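Local coordinates for iron uptake protein A2 (PDB 2VOZ) that binds ferric iron in the periplasm and probably delivers it to an ABC transporter for import into the cell, at residues V86-L91 with S327-Y332; L230-D235 with F294-N299. All coordinates share one frame; numbering follows the deposited sequence.

Interaction 1 of 2, residues V86-L91 with S327-Y332; sequences VDAGML and SNLGRY
Ala-88 and Gly-89, in the first turn of helix 88-96, pack on Leu-329 and Gly-330 of the short helix 327-331. The first follows strand 82-86 of the periplasmic-binding-protein fold, so the contact ties the start of that helix to the C-terminal part of the chain. The apolar touch is small: Ala-88 CB meets Leu-329 CB at 4.0 Å. Leu-329 CD1 also approaches it, at 4.2 Å. In Leu-329, CG stands anti to the carbonyl carbon (chi1 -49°), beside the backbone N, and with this turn both CB and CD1 border the Ala-88 methyl. The leucine also touches Ser-176 and His-260. Beside this pair the two glycines bring the backbones together, Gly-89 CA to Gly-330 CA 4.4 Å. A side chain on Gly-330 would point at the other helix, its CB falling close to Ala-88 O. Asp-87 is the N-cap of helix 88-96. Its OD2 uses the anti lone pair to accept from Gly-89 N, 2.8 Å away and nearly straight at 160°. The same oxygen bonds Ser-172 OG, which fixes the carboxylate further. One water joins the two backbones. It donates to Ala-88 O at 2.9 Å and accepts a weak bond from Gly-330 N.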
ATOM      1  N   VAL B  86      -7.939   3.391  20.538  1.00  8.50           N
ATOM      2  CA  VAL B  86      -7.010   4.461  20.845  1.00  8.69           C
ATOM      3  C   VAL B  86      -7.812   5.452  21.669  1.00  8.62           C
ATOM      4  O   VAL B  86      -8.915   5.879  21.263  1.00  9.82           O
ATOM      5  CB  VAL B  86      -6.449   5.080  19.556  1.00  8.98           C
ATOM      6  CG1 VAL B  86      -5.603   6.310  19.862  1.00 10.93           C
ATOM      7  CG2 VAL B  86      -5.667   4.016  18.773  1.00  8.82           C
ATOM      8  N   ASP B  87      -7.238   5.771  22.830  1.00  8.80           N
ATOM      9  CA  ASP B  87      -7.685   6.772  23.787  1.00  9.62           C
ATOM     10  C   ASP B  87      -8.524   6.084  24.828  1.00  9.95           C
ATOM     11  O   ASP B  87      -9.452   5.320  24.484  1.00  9.27           O
ATOM     12  CB  ASP B  87      -8.460   7.944  23.123  1.00 10.17           C
ATOM     13  CG  ASP B  87      -8.497   9.196  23.995  1.00 11.47           C
ATOM     14  OD1 ASP B  87      -7.885  10.218  23.588  1.00 11.95           O
ATOM     15  OD2 ASP B  87      -9.101   9.152  25.114  1.00 13.69           O
ATOM     16  N   ALA B  88      -8.217   6.364  26.099  1.00  8.63           N
ATOM     17  CA  ALA B  88      -8.990   5.806  27.233  1.00  9.74           C
ATOM     18  C   ALA B  88     -10.463   6.189  27.103  1.00  9.10           C
ATOM     19  O   ALA B  88     -11.345   5.508  27.654  1.00  8.69           O
ATOM     20  CB  ALA B  88      -8.440   6.271  28.594  1.00 10.60           C
ATOM     21  N   GLY B  89     -10.734   7.290  26.413  1.00  8.00           N
ATOM     22  CA  GLY B  89     -12.147   7.743  26.216  1.00  8.96           C
ATOM     23  C   GLY B  89     -12.904   6.781  25.278  1.00 10.76           C
ATOM     24  O   GLY B  89     -14.139   6.625  25.373  1.00 11.55           O
ATOM     25  N   MET B  90     -12.188   6.174  24.338  1.00  9.71           N
ATOM     26  CA  MET B  90     -12.793   5.174  23.449  1.00  9.59           C
ATOM     27  C   MET B  90     -12.945   3.830  24.117  1.00  9.01           C
ATOM     28  O   MET B  90     -13.955   3.164  23.931  1.00  9.88           O
ATOM     29  CB  MET B  90     -12.072   5.039  22.087  1.00 10.06           C
ATOM     30  CG  MET B  90     -12.098   6.324  21.229  1.00 12.62           C
ATOM     31  SD  MET B  90     -13.804   7.037  20.998  1.00 17.55           S
ATOM     32  CE  MET B  90     -14.675   5.684  20.269  1.00 18.17           C
ATOM     33  N   LEU B  91     -11.949   3.425  24.900  1.00  8.56           N
ATOM     34  CA  LEU B  91     -12.108   2.242  25.729  1.00  7.53           C
ATOM     35  C   LEU B  91     -13.309   2.385  26.657  1.00  7.53           C
ATOM     36  O   LEU B  91     -14.077   1.441  26.848  1.00  7.49           O
ATOM     37  CB  LEU B  91     -10.833   1.978  26.521  1.00  7.78           C
ATOM     38  CG  LEU B  91      -9.721   1.537  25.551  1.00  7.15           C
ATOM     39  CD1 LEU B  91      -8.319   1.697  26.236  1.00 11.30           C
ATOM     40  CD2 LEU B  91      -9.972   0.097  25.036  1.00  8.39           C
ATOM     41  N   SER B 327      -8.465   5.454  33.656  1.00  9.33           N
ATOM     42  CA  SER B 327      -9.948   5.225  33.611  1.00 11.66           C
ATOM     43  C   SER B 327     -10.727   6.520  33.930  1.00 10.64           C
ATOM     44  O   SER B 327     -11.911   6.646  33.555  1.00 11.24           O
ATOM     45  CB  SER B 327     -10.406   4.099  34.542  1.00 11.54           C
ATOM     46  OG  SER B 327     -10.226   4.467  35.890  1.00 14.14           O
ATOM     47  N   ASN B 328     -10.057   7.477  34.584  1.00 10.08           N
ATOM     48  CA  ASN B 328     -10.687   8.760  34.916  1.00 11.20           C
ATOM     49  C   ASN B 328     -11.003   9.552  33.647  1.00 11.58           C
ATOM     50  O   ASN B 328     -11.921  10.372  33.619  1.00 11.42           O
ATOM     51  CB  ASN B 328      -9.754   9.598  35.792  1.00 11.70           C
ATOM     52  CG  ASN B 328      -9.806   9.171  37.228  1.00 13.39           C
ATOM     53  OD1 ASN B 328     -10.825   9.387  37.913  1.00 15.02           O
ATOM     54  ND2 ASN B 328      -8.748   8.496  37.686  1.00 13.16           N
ATOM     55  N   LEU B 329     -10.225   9.298  32.591  1.00 10.81           N
ATOM     56  CA  LEU B 329     -10.414  10.021  31.352  1.00 10.65           C
ATOM     57  C   LEU B 329     -11.756   9.711  30.704  1.00 10.88           C
ATOM     58  O   LEU B 329     -12.419  10.600  30.114  1.00 11.13           O
ATOM     59  CB  LEU B 329      -9.257   9.748  30.354  1.00  9.91           C
ATOM     60  CG  LEU B 329      -7.815   9.887  30.871  1.00 14.11           C
ATOM     61  CD1 LEU B 329      -6.805   9.934  29.700  1.00 13.64           C
ATOM     62  CD2 LEU B 329      -7.626  11.033  31.796  1.00 10.90           C
ATOM     63  N   GLY B 330     -12.149   8.441  30.767  1.00 10.95           N
ATOM     64  CA  GLY B 330     -13.505   8.048  30.362  1.00 11.20           C
ATOM     65  C   GLY B 330     -14.578   8.390  31.385  1.00 11.59           C
ATOM     66  O   GLY B 330     -15.671   8.837  31.018  1.00 11.08           O
ATOM     67  N   ARG B 331     -14.271   8.190  32.656  1.00 11.28           N
ATOM     68  CA  ARG B 331     -15.260   8.420  33.727  1.00 12.88           C
ATOM     69  C   ARG B 331     -15.903   9.806  33.595  1.00 12.10           C
ATOM     70  O   ARG B 331     -17.114   9.940  33.759  1.00 12.18           O
ATOM     71  CB  ARG B 331     -14.598   8.261  35.097  1.00 12.43           C
ATOM     72  CG  ARG B 331     -15.542   8.554  36.265  1.00 14.22           C
ATOM     73  CD  ARG B 331     -14.806   8.432  37.614  1.00 17.68           C
ATOM     74  NE  ARG B 331     -15.636   8.952  38.703  1.00 25.76           N
ATOM     75  CZ  ARG B 331     -15.238   9.063  39.968  1.00 29.22           C
ATOM     76  NH1 ARG B 331     -14.004   8.706  40.325  1.00 30.12           N
ATOM     77  NH2 ARG B 331     -16.074   9.554  40.881  1.00 31.37           N
ATOM     78  N   TYR B 332     -15.081  10.834  33.349  1.00 10.52           N
ATOM     79  CA  TYR B 332     -15.594  12.185  33.264  1.00  9.93           C
ATOM     80  C   TYR B 332     -15.782  12.662  31.841  1.00 10.32           C
ATOM     81  O   TYR B 332     -15.880  13.883  31.609  1.00  9.95           O
ATOM     82  CB  TYR B 332     -14.675  13.149  33.983  1.00 11.18           C
ATOM     83  CG  TYR B 332     -14.604  12.896  35.454  1.00  9.59           C
ATOM     84  CD1 TYR B 332     -15.622  13.349  36.294  1.00 11.85           C
ATOM     85  CD2 TYR B 332     -13.541  12.201  36.005  1.00 10.33           C
ATOM     86  CE1 TYR B 332     -15.583  13.112  37.684  1.00 13.42           C
ATOM     87  CE2 TYR B 332     -13.486  11.950  37.376  1.00 13.29           C
ATOM     88  CZ  TYR B 332     -14.488  12.434  38.202  1.00 15.81           C
ATOM     89  OH  TYR B 332     -14.393  12.175  39.553  1.00 15.51           O
TER
HETATM   90  O   HOH W   1     -11.322   5.704  30.516  1.00 13.45           O

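Interaction 2 of 2, residues L230-D235 with F294-N299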
ATOM      1  N   LEU B 230       6.442  14.928  11.821  1.00  8.76           N
ATOM      2  CA  LEU B 230       6.974  16.073  11.070  1.00  8.96           C
ATOM      3  C   LEU B 230       8.513  16.031  11.056  1.00  8.31           C
ATOM      4  O   LEU B 230       9.107  16.216   9.997  1.00  8.92           O
ATOM      5  CB  LEU B 230       6.488  17.396  11.673  1.00  8.38           C
ATOM      6  CG  LEU B 230       4.982  17.630  11.483  1.00  9.25           C
ATOM      7  CD1 LEU B 230       4.576  18.929  12.234  1.00 11.48           C
ATOM      8  CD2 LEU B 230       4.639  17.741  10.000  1.00 11.77           C
ATOM      9  N   GLN B 231       9.134  15.689  12.199  1.00  8.20           N
ATOM     10  CA  GLN B 231      10.597  15.614  12.294  1.00  8.62           C
ATOM     11  C   GLN B 231      11.144  14.556  11.320  1.00  9.24           C
ATOM     12  O   GLN B 231      12.208  14.729  10.697  1.00 10.36           O
ATOM     13  CB  GLN B 231      11.012  15.289  13.726  1.00  8.25           C
ATOM     14  CG  GLN B 231      10.826  16.454  14.712  1.00  9.10           C
ATOM     15  CD  GLN B 231      11.376  16.084  16.057  1.00  8.16           C
ATOM     16  OE1 GLN B 231      10.654  15.541  16.905  1.00  8.85           O
ATOM     17  NE2 GLN B 231      12.675  16.343  16.261  1.00 10.81           N
ATOM     18  N   LYS B 232      10.409  13.457  11.188  1.00  9.81           N
ATOM     19  CA  LYS B 232      10.858  12.344  10.366  1.00 10.90           C
ATOM     20  C   LYS B 232      10.559  12.557   8.858  1.00 12.66           C
ATOM     21  O   LYS B 232      11.114  11.851   7.969  1.00 13.14           O
ATOM     22  CB  LYS B 232      10.215  11.075  10.880  1.00 10.52           C
ATOM     23  CG  LYS B 232      10.860  10.582  12.162  1.00 11.73           C
ATOM     24  CD  LYS B 232      10.172   9.300  12.593  1.00 12.88           C
ATOM     25  CE  LYS B 232      10.828   8.723  13.835  1.00 14.42           C
ATOM     26  NZ  LYS B 232      10.250   7.386  14.077  1.00 14.08           N
ATOM     27  N   SER B 233       9.700  13.520   8.569  1.00 12.81           N
ATOM     28  CA  SER B 233       9.254  13.723   7.180  1.00 14.60           C
ATOM     29  C   SER B 233      10.394  14.154   6.269  1.00 15.32           C
ATOM     30  O   SER B 233      11.225  14.955   6.661  1.00 16.44           O
ATOM     31  CB  SER B 233       8.159  14.792   7.141  1.00 13.66           C
ATOM     32  OG  SER B 233       7.781  15.060   5.797  1.00 13.30           O
ATOM     33  N   THR B 234      10.399  13.649   5.035  1.00 16.81           N
ATOM     34  CA  THR B 234      11.337  14.099   4.016  1.00 17.50           C
ATOM     35  C   THR B 234      10.880  15.366   3.294  1.00 17.19           C
ATOM     36  O   THR B 234      11.611  15.918   2.434  1.00 16.86           O
ATOM     37  CB  THR B 234      11.540  12.999   2.947  1.00 17.35           C
ATOM     38  OG1 THR B 234      10.271  12.685   2.344  1.00 22.44           O
ATOM     39  CG2 THR B 234      12.121  11.750   3.595  1.00 20.98           C
ATOM     40  N   ASP B 235       9.677  15.831   3.622  1.00 15.03           N
ATOM     41  CA  ASP B 235       9.139  17.017   2.944  1.00 14.28           C
ATOM     42  C   ASP B 235       9.727  18.288   3.567  1.00 13.43           C
ATOM     43  O   ASP B 235       9.549  18.542   4.768  1.00 12.58           O
ATOM     44  CB  ASP B 235       7.625  17.022   3.016  1.00 14.97           C
ATOM     45  CG  ASP B 235       6.998  18.064   2.094  1.00 15.88           C
ATOM     46  OD1 ASP B 235       7.555  19.173   1.981  1.00 15.47           O
ATOM     47  OD2 ASP B 235       5.915  17.802   1.528  1.00 17.54           O
ATOM     48  N   PHE B 294       5.611  -2.072  18.650  1.00  8.08           N
ATOM     49  CA  PHE B 294       4.249  -1.647  18.671  1.00  8.59           C
ATOM     50  C   PHE B 294       4.239  -0.124  18.930  1.00  9.48           C
ATOM     51  O   PHE B 294       3.581   0.632  18.226  1.00  9.49           O
ATOM     52  CB  PHE B 294       3.517  -2.415  19.742  1.00 10.83           C
ATOM     53  CG  PHE B 294       2.050  -2.408  19.589  1.00 10.91           C
ATOM     54  CD1 PHE B 294       1.237  -1.889  20.609  1.00 13.00           C
ATOM     55  CD2 PHE B 294       1.448  -2.945  18.445  1.00  9.67           C
ATOM     56  CE1 PHE B 294      -0.170  -1.916  20.490  1.00 14.81           C
ATOM     57  CE2 PHE B 294       0.047  -2.977  18.309  1.00 12.50           C
ATOM     58  CZ  PHE B 294      -0.769  -2.453  19.312  1.00 14.93           C
ATOM     59  N   ALA B 295       5.037   0.312  19.900  1.00  8.99           N
ATOM     60  CA  ALA B 295       5.118   1.745  20.220  1.00  9.40           C
ATOM     61  C   ALA B 295       5.707   2.511  19.062  1.00  9.65           C
ATOM     62  O   ALA B 295       5.242   3.576  18.764  1.00  9.54           O
ATOM     63  CB  ALA B 295       5.962   2.014  21.509  1.00  9.08           C
ATOM     64  N   GLU B 296       6.742   1.956  18.420  1.00  9.16           N
ATOM     65  CA  GLU B 296       7.396   2.618  17.271  1.00 10.38           C
ATOM     66  C   GLU B 296       6.400   2.963  16.184  1.00  9.94           C
ATOM     67  O   GLU B 296       6.548   3.974  15.521  1.00 11.00           O
ATOM     68  CB  GLU B 296       8.428   1.674  16.639  1.00 11.26           C
ATOM     69  CG  GLU B 296       9.744   1.643  17.365  1.00 14.67           C
ATOM     70  CD  GLU B 296      10.541   2.953  17.202  1.00 15.88           C
ATOM     71  OE1 GLU B 296      10.209   3.793  16.338  1.00 16.08           O
ATOM     72  OE2 GLU B 296      11.495   3.115  17.943  1.00 14.69           O
ATOM     73  N   GLY B 297       5.410   2.088  15.989  1.00 10.07           N
ATOM     74  CA  GLY B 297       4.461   2.183  14.852  1.00 10.08           C
ATOM     75  C   GLY B 297       3.891   3.579  14.653  1.00 10.80           C
ATOM     76  O   GLY B 297       3.767   4.089  13.503  1.00 11.57           O
ATOM     77  N   ASN B 298       3.512   4.204  15.768  1.00  9.97           N
ATOM     78  CA  ASN B 298       2.970   5.543  15.725  1.00 10.52           C
ATOM     79  C   ASN B 298       3.774   6.527  16.577  1.00  9.37           C
ATOM     80  O   ASN B 298       3.233   7.487  17.105  1.00  8.62           O
ATOM     81  CB  ASN B 298       1.500   5.546  16.145  1.00 11.50           C
ATOM     82  CG  ASN B 298       0.776   6.845  15.787  1.00 11.98           C
ATOM     83  OD1 ASN B 298       1.122   7.544  14.811  1.00 13.37           O
ATOM     84  ND2 ASN B 298      -0.260   7.167  16.568  1.00 12.22           N
ATOM     85  N   ASN B 299       5.071   6.280  16.754  1.00  8.29           N
ATOM     86  CA  ASN B 299       5.900   7.252  17.480  1.00  8.32           C
ATOM     87  C   ASN B 299       5.359   7.535  18.884  1.00  8.78           C
ATOM     88  O   ASN B 299       5.346   8.683  19.339  1.00  8.50           O
ATOM     89  CB  ASN B 299       6.026   8.551  16.669  1.00  8.24           C
ATOM     90  CG  ASN B 299       6.777   8.344  15.412  1.00  9.90           C
ATOM     91  OD1 ASN B 299       7.909   7.839  15.451  1.00 11.45           O
ATOM     92  ND2 ASN B 299       6.184   8.730  14.285  1.00 11.15           N
TER
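The cleft side of this ferric-binding protein, next to the iron ligand Tyr-225, is where the ends of helices 224-232 and 288-297 face each other. Lys-232 reaches across, and its NZ donates to Asn-299 OD1 at 2.8 Å. The ammonium lies in the carbonyl plane, with a C=O...N angle of 146°. The two side chains approach from opposite directions. The lysine chain is extended beyond CG, which carries NZ across the 10.1 Å between Lys-232 CA and Asn-299 CA. Its CE also comes within 3.5 Å of Asn-299 OD1. Asn-299 has a positive phi of 57° and is the C-prime residue of a Schellman motif that ends helix 288-297. Its backbone N donates to Glu-296 O at 3.0 Å, and Glu-300 N bonds back to Ala-295 O. The Asn-299 side chain also packs on Tyr-225, Ile-228 and Arg-229. Glu-296 OE1 lies 4.2 Å from Lys-232 NZ, too far for a salt bridge. NZ forms salt bridges with Asp-310 and with Asp-52 of a neighbouring subunit. With an alanine here instead of Lys-232, Asn-299 OD1 would probably lose this donor and the two aspartates their shared positive charge. With several carboxylates around it, the ammonium is likely to stay charged, so this bond couples a neutral amide to a charged network.

In the fold
Both contacts are made by helix ends, but they sit in different surroundings. Interaction 1 is nearer the middle of the chain, its centre about 9 Å from the chain centre, and its touching residues are all buried. Interaction 2 is centred about 16 Å from that point. Its Glu-296 and Asn-299 are buried, Lys-232 is partly exposed, and a second subunit reaches it. The chemistry follows the place. Two glycines, an alanine and a leucine, close backbones and a shared water make up interaction 1, whereas a long charged side chain spans interaction 2. They share no helix. Their centres are 25 Å apart. Each has an iron ligand in its neighbourhood, Tyr-169 for 86-91 with 327-332 and Tyr-225 for 230-235 with 294-299.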